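PDB 3DWG: sulfur carrier protein CysO, which probably serves, in its C-terminally thiocarboxylated form, as the sulfur donor for CysM-dependent cysteine biosynthesis in Mycobacterium tuberculosis. Local coordinates for residues Val59-Tyr62 against Asp67-Phe70; Ser22-Thr27 against Ile32-Ala37; Pro8-Pro13 against Ser43-Asp48. All blocks are in the same frame, centred on the assembly; numbering follows the deposited sequence.

In the fold
The three contacts belong to one small beta-grasp domain. Contact 1 (59-62 with 67-70) and contact 2 (22-27 with 32-37) reach the same sheet, lie on opposite sides of the chain's centre and have centres about 16 Å apart. Contact 3 (8-13 with 43-48) has its centre about 14 Å from each of the others and touches both. Toward contact 1, V59 CG1 packs on L46 CD2 at 3.9 Å; toward contact 2, I32 CG1 meets L46 CD1 at 3.8 Å, so L46 links all three. Another protein chain of the assembly reaches contacts 1 and 3, whereas no other protein chain touches contact 2.

Contact 1 of 3, residues Val59-Tyr62 against Asp67-Phe70; sequences VNIY and DVRF
The carbonyl oxygen of V59 is gripped end-on by both terminal nitrogens of the R69 guanidinium, with NH1 at 2.9 Å and NH2 at 3.1 Å from V59 O. The oxygen sits at the edge of the guanidinium, close to its plane, and the N-H angles of 144° and 136° show two moderately bent bonds sharing one acceptor. R69 spans the gap because its chain is extended from CG to NE. H56 O takes a weak bond from R69 NH2 as well.

D67 organises the turn that follows it. OD1 accepts from R69 N at 2.8 Å, the donor standing above the carboxylate plane; this closes an Asx turn. One water joins D67 OD1 to I61 N, and a second joins D67 OD2 to N60 OD1, so both carboxylate oxygens reach the strand through solvent. Directly, V68 N donates to I61 O at 3.0 Å along a nearly straight path (169°). V68 CG2 lies 4.1 Å from I61 CB, while the Y62 ring brings CE2 to 3.8 Å from D67 CB; an acidic side chain of another protein's chain binds Y62 OH.

Y62 and D67 form an antiparallel non-hydrogen-bonded pair, after which the chain leaves the sheet in a 3-10 turn: the edge of a ubiquitin-like beta-grasp sheet, as expected in the ThiS family.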
# COMPACT_ATOMS: atom_id res chain seq x y z
N VAL C 59 -10.23 -27.80 -11.04
CA VAL C 59 -11.53 -27.32 -10.56
C VAL C 59 -11.40 -27.03 -9.09
O VAL C 59 -10.84 -27.84 -8.33
CB VAL C 59 -12.65 -28.37 -10.84
CG1 VAL C 59 -14.01 -27.88 -10.34
CG2 VAL C 59 -12.80 -28.61 -12.33
N ASN C 60 -11.94 -25.89 -8.67
CA ASN C 60 -12.04 -25.52 -7.26
C ASN C 60 -13.48 -25.40 -6.88
O ASN C 60 -14.30 -24.85 -7.63
CB ASN C 60 -11.32 -24.18 -7.01
CG ASN C 60 -9.82 -24.29 -7.17
OD1 ASN C 60 -9.19 -25.31 -6.76
ND2 ASN C 60 -9.21 -23.26 -7.80
N ILE C 61 -13.83 -25.97 -5.73
CA ILE C 61 -15.18 -25.83 -5.22
C ILE C 61 -15.19 -25.35 -3.78
O ILE C 61 -14.40 -25.79 -2.94
CB ILE C 61 -15.98 -27.17 -5.35
CG1 ILE C 61 -15.86 -27.65 -6.80
CG2 ILE C 61 -17.44 -26.94 -4.92
CD1 ILE C 61 -16.73 -28.93 -7.20
N TYR C 62 -16.11 -24.42 -3.49
CA TYR C 62 -16.23 -23.80 -2.19
C TYR C 62 -17.67 -23.91 -1.66
O TYR C 62 -18.60 -23.80 -2.43
CB TYR C 62 -15.82 -22.31 -2.28
CG TYR C 62 -14.51 -22.06 -2.99
CD1 TYR C 62 -14.47 -21.99 -4.37
CD2 TYR C 62 -13.32 -21.90 -2.28
CE1 TYR C 62 -13.30 -21.81 -5.03
CE2 TYR C 62 -12.10 -21.71 -2.95
CZ TYR C 62 -12.13 -21.63 -4.32
OH TYR C 62 -11.00 -21.45 -5.10
N ASP C 67 -12.95 -23.67 0.77
CA ASP C 67 -12.45 -24.64 -0.19
C ASP C 67 -12.65 -26.05 0.36
O ASP C 67 -12.11 -26.38 1.38
CB ASP C 67 -10.96 -24.37 -0.42
CG ASP C 67 -10.37 -25.20 -1.52
OD1 ASP C 67 -10.81 -26.34 -1.86
OD2 ASP C 67 -9.34 -24.78 -2.07
N VAL C 68 -13.44 -26.83 -0.35
CA VAL C 68 -13.70 -28.24 0.07
C VAL C 68 -12.45 -29.07 0.17
O VAL C 68 -12.51 -30.09 0.89
CB VAL C 68 -14.73 -28.90 -0.85
CG1 VAL C 68 -16.02 -28.13 -0.85
CG2 VAL C 68 -14.20 -29.15 -2.26
N ARG C 69 -11.34 -28.72 -0.49
CA ARG C 69 -10.12 -29.56 -0.31
C ARG C 69 -9.61 -29.63 1.14
O ARG C 69 -8.81 -30.50 1.47
CB ARG C 69 -9.06 -29.17 -1.31
CG ARG C 69 -9.41 -29.67 -2.71
CD ARG C 69 -8.24 -29.52 -3.64
NE ARG C 69 -8.46 -30.11 -4.95
CZ ARG C 69 -8.95 -29.46 -6.00
NH1 ARG C 69 -9.30 -28.18 -5.87
NH2 ARG C 69 -9.12 -30.12 -7.15
N PHE C 70 -10.08 -28.73 1.97
CA PHE C 70 -9.63 -28.63 3.36
C PHE C 70 -10.72 -28.98 4.34
O PHE C 70 -10.51 -28.85 5.55
CB PHE C 70 -9.01 -27.24 3.65
CG PHE C 70 -7.88 -26.95 2.73
CD1 PHE C 70 -8.12 -26.27 1.51
CD2 PHE C 70 -6.58 -27.42 3.01
CE1 PHE C 70 -7.11 -26.03 0.62
CE2 PHE C 70 -5.54 -27.18 2.11
CZ PHE C 70 -5.80 -26.50 0.89
O HOH W 1 -8.29 -25.92 -4.12
O HOH W 2 -11.76 -27.13 -4.34

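Contact 2 of 3, residues Ser22-Thr27 against Ile32-Ala37; sequences SASGDT and ISDLEA
D34 reaches from its helix across the backbone of A23 and S24, laying its carboxylate against the end of strand 20-23. The evidence is a set of short approaches to one oxygen: OD2 of D34 is 3.0 Å from S24 N and 3.3 Å from A23 CA. The first is a hydrogen bond with an N-H angle of 152°, and the donor approaches steeply, 64° out of the carboxylate plane. With CG anti to the backbone N (chi1 -171°), the D34 carboxylate is held out from the helix, where it can meet this N-H. A water donates to the same OD2 and to S22 O, adding a water bridge to the carbonyl two residues before S24. OD2 therefore receives one backbone and one water hydrogen, which would be expected to favour the charged carboxylate.

The other branch of D34 faces the S24 side chain, where OD1 and OG stand 3.6 Å apart. D34 CB also comes within 3.3 Å of S24 O, so the aspartate touches this residue through its methylene as well as its carboxylate. In the beta-grasp fold the main helix lies across one face of the sheet, and here the chain runs from strand 20-23 through the short loop 24-27 into helix 28-38, T27 capping the helix through OG1 to A30 N. The helix thus folds back on the strand that precedes it.

Beneath the polar pair the contact turns apolar. The methyl of A23 points toward the helix and meets L35 CD2 at 4.1 Å, although L35 leaves the helix alongside the strand and only its tip closes on it. A23 also packs on V3 and V5 of strand 3-6, while L35 touches I42 of helix 42-46.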
# COMPACT_ATOMS: atom_id res chain seq x y z
N SER C 22 -30.36 -24.39 -8.55
CA SER C 22 -30.61 -25.02 -7.27
C SER C 22 -30.17 -26.46 -7.32
O SER C 22 -30.25 -27.10 -8.35
CB SER C 22 -32.11 -25.04 -6.94
OG SER C 22 -32.61 -23.74 -6.90
N ALA C 23 -29.81 -26.96 -6.15
CA ALA C 23 -29.45 -28.36 -6.01
C ALA C 23 -29.80 -28.75 -4.60
O ALA C 23 -30.07 -27.90 -3.76
CB ALA C 23 -27.95 -28.57 -6.29
N SER C 24 -29.89 -30.05 -4.37
CA SER C 24 -30.10 -30.53 -3.01
C SER C 24 -29.08 -31.60 -2.67
O SER C 24 -28.61 -32.37 -3.53
CB SER C 24 -31.52 -31.08 -2.82
OG SER C 24 -31.73 -32.13 -3.74
N GLY C 25 -28.72 -31.66 -1.40
CA GLY C 25 -27.86 -32.72 -0.93
C GLY C 25 -27.17 -32.32 0.34
O GLY C 25 -26.95 -31.12 0.59
N ASP C 26 -26.83 -33.30 1.15
CA ASP C 26 -26.28 -32.96 2.45
C ASP C 26 -24.76 -33.03 2.51
O ASP C 26 -24.17 -32.80 3.60
CB ASP C 26 -26.91 -33.80 3.58
CG ASP C 26 -26.71 -35.25 3.42
OD1 ASP C 26 -25.97 -35.71 2.53
OD2 ASP C 26 -27.29 -35.98 4.26
N THR C 27 -24.16 -33.35 1.36
CA THR C 27 -22.70 -33.29 1.18
C THR C 27 -22.43 -32.72 -0.22
O THR C 27 -23.32 -32.71 -1.08
CB THR C 27 -22.01 -34.66 1.26
OG1 THR C 27 -22.42 -35.42 0.12
CG2 THR C 27 -22.31 -35.38 2.62
N ILE C 32 -23.36 -32.72 -6.16
CA ILE C 32 -22.86 -33.09 -7.48
C ILE C 32 -23.75 -34.17 -8.12
O ILE C 32 -24.01 -34.15 -9.32
CB ILE C 32 -21.39 -33.47 -7.45
CG1 ILE C 32 -20.52 -32.21 -7.14
CG2 ILE C 32 -20.93 -34.14 -8.76
CD1 ILE C 32 -19.03 -32.57 -6.89
N SER C 33 -24.23 -35.10 -7.27
CA SER C 33 -25.13 -36.15 -7.79
C SER C 33 -26.43 -35.58 -8.31
O SER C 33 -26.91 -36.00 -9.37
CB SER C 33 -25.44 -37.12 -6.67
OG SER C 33 -26.20 -38.21 -7.25
N ASP C 34 -26.98 -34.65 -7.55
CA ASP C 34 -28.23 -33.97 -7.87
C ASP C 34 -28.02 -33.13 -9.12
O ASP C 34 -28.85 -33.15 -10.03
CB ASP C 34 -28.70 -33.09 -6.70
CG ASP C 34 -30.08 -32.56 -6.92
OD1 ASP C 34 -31.04 -33.40 -6.99
OD2 ASP C 34 -30.28 -31.34 -7.04
N LEU C 35 -26.87 -32.47 -9.19
CA LEU C 35 -26.57 -31.65 -10.39
C LEU C 35 -26.55 -32.53 -11.63
O LEU C 35 -27.10 -32.18 -12.67
CB LEU C 35 -25.19 -30.94 -10.25
CG LEU C 35 -25.21 -29.71 -9.33
CD1 LEU C 35 -23.80 -29.27 -9.08
CD2 LEU C 35 -26.04 -28.57 -9.94
N GLU C 36 -25.86 -33.67 -11.53
CA GLU C 36 -25.85 -34.64 -12.62
C GLU C 36 -27.26 -35.13 -13.02
O GLU C 36 -27.56 -35.26 -14.23
CB GLU C 36 -24.98 -35.85 -12.26
CG GLU C 36 -24.87 -36.89 -13.37
CD GLU C 36 -24.12 -36.41 -14.61
OE1 GLU C 36 -23.20 -35.56 -14.51
OE2 GLU C 36 -24.45 -36.90 -15.70
N ALA C 37 -28.12 -35.35 -12.03
CA ALA C 37 -29.53 -35.78 -12.33
C ALA C 37 -30.23 -34.74 -13.19
O ALA C 37 -31.04 -35.10 -14.04
CB ALA C 37 -30.34 -36.05 -11.04
O HOH W 3 -29.62 -29.76 -9.37

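Contact 3 of 3, residues Pro8-Pro13 against Ser43-Asp48; sequences PTILRP and SERLMD
L11 and R45 slide past one another in opposite directions, and the overlap centres on a single methyl. L11 CD2 lies 3.6 Å from R45 CB, and the same methyl stands over the centre of one face of the R45 guanidinium, 3.7 Å above its plane. The arginine achieves this by folding: bends at chi2 (-74°) and chi3 (-51°) turn the chain back on itself, so that CB, CG and CZ all lie within 3.9 Å of the leucine methyl. R45 thus wraps around L11 CD2 with its aliphatic stem on one part and its flat end on another.

I10 crosses the arginine obliquely. Its CG1 and CD1 come near one terminal nitrogen, with CG1 at 3.9 Å from R45 NH2, which is van der Waals contact. I10 O lies 3.9 Å from R45 NH1, oblique to the guanidinium. R45 NH1 is hydrogen-bonded to H14 NE2, just after the first segment. This bond would help fix the turn of the guanidinium over the leucine.

The other methyl of L11 is directed to L46. CD1 meets L46 CD2 at 3.8 Å, the two leucines meeting at a slant, so the forked end of L11 divides between an arginine and a leucine.

No hydrogen bond joins the segments. The 3-10 turn 9-11, following strand 3-6, is packed against helix 42-46, and both L11 and L46 continue inward onto I86 of strand 83-88, with L46 also touching I32 of helix 28-38.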
# COMPACT_ATOMS: atom_id res chain seq x y z
N PRO C 8 -19.68 -21.71 -13.41
CA PRO C 8 -18.79 -20.86 -14.19
C PRO C 8 -19.14 -20.95 -15.66
O PRO C 8 -19.79 -21.90 -16.13
CB PRO C 8 -17.39 -21.44 -13.91
CG PRO C 8 -17.69 -22.94 -13.66
CD PRO C 8 -18.98 -22.91 -12.88
N THR C 9 -18.70 -19.97 -16.43
CA THR C 9 -19.08 -19.90 -17.86
C THR C 9 -18.77 -21.17 -18.63
O THR C 9 -19.59 -21.62 -19.45
CB THR C 9 -18.45 -18.64 -18.48
OG1 THR C 9 -19.03 -17.52 -17.82
CG2 THR C 9 -18.76 -18.52 -19.98
N ILE C 10 -17.61 -21.77 -18.36
CA ILE C 10 -17.18 -22.96 -19.08
C ILE C 10 -18.13 -24.18 -18.91
O ILE C 10 -18.18 -25.03 -19.79
CB ILE C 10 -15.74 -23.29 -18.73
CG1 ILE C 10 -15.19 -24.34 -19.67
CG2 ILE C 10 -15.60 -23.68 -17.22
CD1 ILE C 10 -13.77 -24.74 -19.35
N LEU C 11 -18.88 -24.21 -17.82
CA LEU C 11 -19.79 -25.35 -17.59
C LEU C 11 -21.24 -25.08 -17.89
O LEU C 11 -22.12 -25.97 -17.73
CB LEU C 11 -19.67 -25.85 -16.14
CG LEU C 11 -18.30 -26.38 -15.72
CD1 LEU C 11 -18.39 -26.71 -14.24
CD2 LEU C 11 -17.97 -27.61 -16.60
N ARG C 12 -21.54 -23.85 -18.31
CA ARG C 12 -22.93 -23.47 -18.56
C ARG C 12 -23.62 -24.17 -19.75
O ARG C 12 -24.84 -24.20 -19.81
CB ARG C 12 -23.01 -21.95 -18.68
CG ARG C 12 -22.94 -21.26 -17.32
CD ARG C 12 -22.93 -19.73 -17.46
NE ARG C 12 -22.24 -19.17 -16.30
CZ ARG C 12 -21.87 -17.90 -16.15
NH1 ARG C 12 -22.17 -17.02 -17.09
NH2 ARG C 12 -21.22 -17.54 -15.05
N PRO C 13 -22.85 -24.71 -20.69
CA PRO C 13 -23.54 -25.54 -21.69
C PRO C 13 -24.23 -26.76 -21.08
O PRO C 13 -25.08 -27.37 -21.76
CB PRO C 13 -22.38 -26.03 -22.55
CG PRO C 13 -21.41 -24.90 -22.51
CD PRO C 13 -21.42 -24.59 -21.02
N SER C 43 -21.11 -33.76 -13.95
CA SER C 43 -20.21 -34.33 -12.93
C SER C 43 -18.88 -34.79 -13.50
O SER C 43 -17.84 -34.59 -12.88
CB SER C 43 -20.87 -35.45 -12.12
OG SER C 43 -21.35 -36.42 -12.99
N GLU C 44 -18.90 -35.39 -14.69
CA GLU C 44 -17.68 -35.82 -15.33
C GLU C 44 -16.69 -34.67 -15.56
O GLU C 44 -15.47 -34.89 -15.55
CB GLU C 44 -17.99 -36.51 -16.66
N ARG C 45 -17.21 -33.46 -15.78
CA ARG C 45 -16.37 -32.27 -15.94
C ARG C 45 -15.70 -31.80 -14.65
O ARG C 45 -14.65 -31.14 -14.67
CB ARG C 45 -17.20 -31.09 -16.50
CG ARG C 45 -18.03 -31.36 -17.77
CD ARG C 45 -17.20 -31.47 -19.03
NE ARG C 45 -16.27 -30.33 -19.22
CZ ARG C 45 -16.58 -29.15 -19.76
NH1 ARG C 45 -17.82 -28.86 -20.17
NH2 ARG C 45 -15.63 -28.22 -19.87
N LEU C 46 -16.29 -32.17 -13.51
CA LEU C 46 -15.75 -31.80 -12.21
C LEU C 46 -14.71 -32.77 -11.68
O LEU C 46 -13.90 -32.44 -10.81
CB LEU C 46 -16.91 -31.74 -11.20
CG LEU C 46 -18.05 -30.78 -11.51
CD1 LEU C 46 -19.05 -30.81 -10.40
CD2 LEU C 46 -17.44 -29.33 -11.64
N MET C 47 -14.76 -34.01 -12.18
CA MET C 47 -13.96 -35.08 -11.58
C MET C 47 -12.68 -35.37 -12.39
O MET C 47 -12.61 -35.09 -13.58
CB MET C 47 -14.81 -36.36 -11.45
CG MET C 47 -16.08 -36.22 -10.60
SD MET C 47 -15.86 -35.50 -8.97
CE MET C 47 -15.23 -36.87 -7.99
N ASP C 48 -11.66 -35.90 -11.75
CA ASP C 48 -10.40 -36.21 -12.41
C ASP C 48 -10.57 -37.49 -13.25
O ASP C 48 -10.84 -38.57 -12.70
CB ASP C 48 -9.32 -36.35 -11.33
CG ASP C 48 -7.93 -36.52 -11.89
OD1 ASP C 48 -7.78 -36.95 -13.06
OD2 ASP C 48 -7.00 -36.29 -11.12